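Local structure of peptide chain release factor subunit 1 (3AGK) at residues I343-P346 with E347-E351. The protein probably directs the termination of translation in response to the stop codons UAA, UAG and UGA, as an archaeal member of the eukaryotic release factor 1 family. Numbering follows the deposited sequence.
Sequences IVVP and ESLAE
Pro346 and Leu349 close a type I beta turn that leads the chain out of strand 341-345, an outermost strand of the mixed sheet in eRF1 domain 3, toward helix 352-359. The turn is held by one backbone hydrogen bond, from Leu349 N to Pro346 O at 3.1 Å, with an N-H...O angle of 155°. Proline suits the first position, where its carbonyl is used but no N-H is required and its ring already restricts phi. Glu347 and Ser348 fill the two corners; both are polar and exposed, so solvent can receive their side chains, while buried Leu349 brings an apolar one against the proline ring. Glu347 N is hydrogen-bonded to the carboxylate oxygen OE1 of Glu323, just past the neighbouring strand 316-322.

The apolar contacts lie on the buried side. The pyrrolidine ring meets the base of the leucine side chain obliquely, Pro346 CG lying 3.8 Å from Leu349 CB, while one methyl, Leu349 CD2, reaches the same ring carbon at 4.1 Å. Replacing Pro346 by alanine removes CG and CD, which would probably open a gap beside Leu349 CB and free the backbone entering the turn to flex. Beyond the pair, Leu349 packs on Tyr279 of helix 277-294, and Pro346 on Ala161, which belongs to eRF1 domain 2. Val345, beta-branched as befits a strand residue, sets CG1 anti to its own nitrogen (chi1 175°), bringing that methyl to 4.1 Å from Leu349 CB, the two side chains crossing nearly at right angles. At the exposed corner, Ser348 OG rests 3.8 Å from Pro346 CB.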
ATOM      1  N   ILE A 343      15.151   4.551  10.286  1.00 59.17           N
ATOM      2  CA  ILE A 343      13.849   5.094   9.933  1.00 55.47           C
ATOM      3  C   ILE A 343      13.856   5.378   8.428  1.00 48.37           C
ATOM      4  O   ILE A 343      14.588   6.254   7.944  1.00 42.10           O
ATOM      5  CB  ILE A 343      13.559   6.416  10.684  1.00 55.17           C
ATOM      6  CG1 ILE A 343      13.568   6.207  12.204  1.00 55.98           C
ATOM      7  CG2 ILE A 343      12.239   7.041  10.201  1.00 52.63           C
ATOM      8  CD1 ILE A 343      12.394   5.392  12.749  1.00 49.95           C
ATOM      9  N   VAL A 344      13.071   4.620   7.678  1.00 51.26           N
ATOM     10  CA  VAL A 344      12.919   4.925   6.265  1.00 57.34           C
ATOM     11  C   VAL A 344      11.867   6.015   6.083  1.00 56.25           C
ATOM     12  O   VAL A 344      10.734   5.873   6.528  1.00 55.27           O
ATOM     13  CB  VAL A 344      12.549   3.688   5.429  1.00 61.94           C
ATOM     14  CG1 VAL A 344      12.499   4.059   3.958  1.00 63.04           C
ATOM     15  CG2 VAL A 344      13.552   2.578   5.656  1.00 60.65           C
ATOM     16  N   VAL A 345      12.253   7.106   5.434  1.00 54.01           N
ATOM     17  CA  VAL A 345      11.354   8.230   5.230  1.00 52.07           C
ATOM     18  C   VAL A 345      10.572   8.080   3.926  1.00 53.53           C
ATOM     19  O   VAL A 345      11.147   8.148   2.838  1.00 55.27           O
ATOM     20  CB  VAL A 345      12.108   9.566   5.233  1.00 54.13           C
ATOM     21  CG1 VAL A 345      11.153  10.723   4.892  1.00 52.77           C
ATOM     22  CG2 VAL A 345      12.804   9.777   6.585  1.00 52.53           C
ATOM     23  N   PRO A 346       9.248   7.870   4.033  1.00 52.44           N
ATOM     24  CA  PRO A 346       8.479   7.655   2.805  1.00 47.33           C
ATOM     25  C   PRO A 346       8.350   8.961   2.032  1.00 50.21           C
ATOM     26  O   PRO A 346       8.405  10.042   2.623  1.00 49.34           O
ATOM     27  CB  PRO A 346       7.116   7.190   3.328  1.00 45.38           C
ATOM     28  CG  PRO A 346       6.992   7.853   4.670  1.00 48.16           C
ATOM     29  CD  PRO A 346       8.386   7.850   5.233  1.00 47.86           C
ATOM     30  N   GLU A 347       8.190   8.846   0.718  1.00 57.27           N
ATOM     31  CA  GLU A 347       8.051   9.991  -0.173  1.00 66.31           C
ATOM     32  C   GLU A 347       6.831  10.835   0.204  1.00 66.66           C
ATOM     33  O   GLU A 347       6.780  12.038  -0.073  1.00 65.56           O
ATOM     34  CB  GLU A 347       7.922   9.490  -1.610  1.00 76.74           C
ATOM     35  CG  GLU A 347       8.224  10.513  -2.682  1.00 91.31           C
ATOM     36  CD  GLU A 347       7.455  10.236  -3.965  1.00101.62           C
ATOM     37  OE1 GLU A 347       6.274   9.839  -3.871  1.00104.12           O
ATOM     38  OE2 GLU A 347       8.027  10.418  -5.063  1.00105.82           O
ATOM     39  N   SER A 348       5.855  10.191   0.845  1.00 62.56           N
ATOM     40  CA  SER A 348       4.591  10.832   1.226  1.00 55.33           C
ATOM     41  C   SER A 348       4.658  11.587   2.554  1.00 54.03           C
ATOM     42  O   SER A 348       3.738  12.325   2.916  1.00 56.86           O
ATOM     43  CB  SER A 348       3.475   9.791   1.284  1.00 53.94           C
ATOM     44  OG  SER A 348       3.900   8.619   1.957  1.00 57.41           O
ATOM     45  N   LEU A 349       5.738  11.383   3.296  1.00 51.66           N
ATOM     46  CA  LEU A 349       5.926  12.107   4.541  1.00 55.97           C
ATOM     47  C   LEU A 349       6.005  13.606   4.236  1.00 60.00           C
ATOM     48  O   LEU A 349       6.595  14.022   3.226  1.00 61.50           O
ATOM     49  CB  LEU A 349       7.189  11.603   5.234  1.00 55.97           C
ATOM     50  CG  LEU A 349       7.222  11.557   6.757  1.00 59.51           C
ATOM     51  CD1 LEU A 349       7.250  12.961   7.287  1.00 71.06           C
ATOM     52  CD2 LEU A 349       6.035  10.763   7.329  1.00 51.11           C
ATOM     53  N   ALA A 350       5.400  14.420   5.092  1.00 58.00           N
ATOM     54  CA  ALA A 350       5.279  15.850   4.803  1.00 68.72           C
ATOM     55  C   ALA A 350       6.627  16.517   4.488  1.00 71.16           C
ATOM     56  O   ALA A 350       6.748  17.264   3.510  1.00 72.27           O
ATOM     57  CB  ALA A 350       4.591  16.562   5.953  1.00 71.81           C
ATOM     58  N   GLU A 351       7.633  16.244   5.322  1.00 55.82           N
ATOM     59  CA  GLU A 351       8.949  16.838   5.150  1.00 55.41           C
ATOM     60  C   GLU A 351       9.811  16.035   4.190  1.00 58.24           C
ATOM     61  O   GLU A 351      10.978  16.372   3.994  1.00 60.51           O
ATOM     62  CB  GLU A 351       9.689  16.946   6.488  1.00 56.07           C
ATOM     63  CG  GLU A 351       8.940  17.679   7.580  1.00 67.90           C
ATOM     64  CD  GLU A 351       7.878  16.809   8.245  1.00 79.55           C
ATOM     65  OE1 GLU A 351       7.454  17.140   9.373  1.00 89.29           O
ATOM     66  OE2 GLU A 351       7.473  15.788   7.647  1.00 76.01           O
TER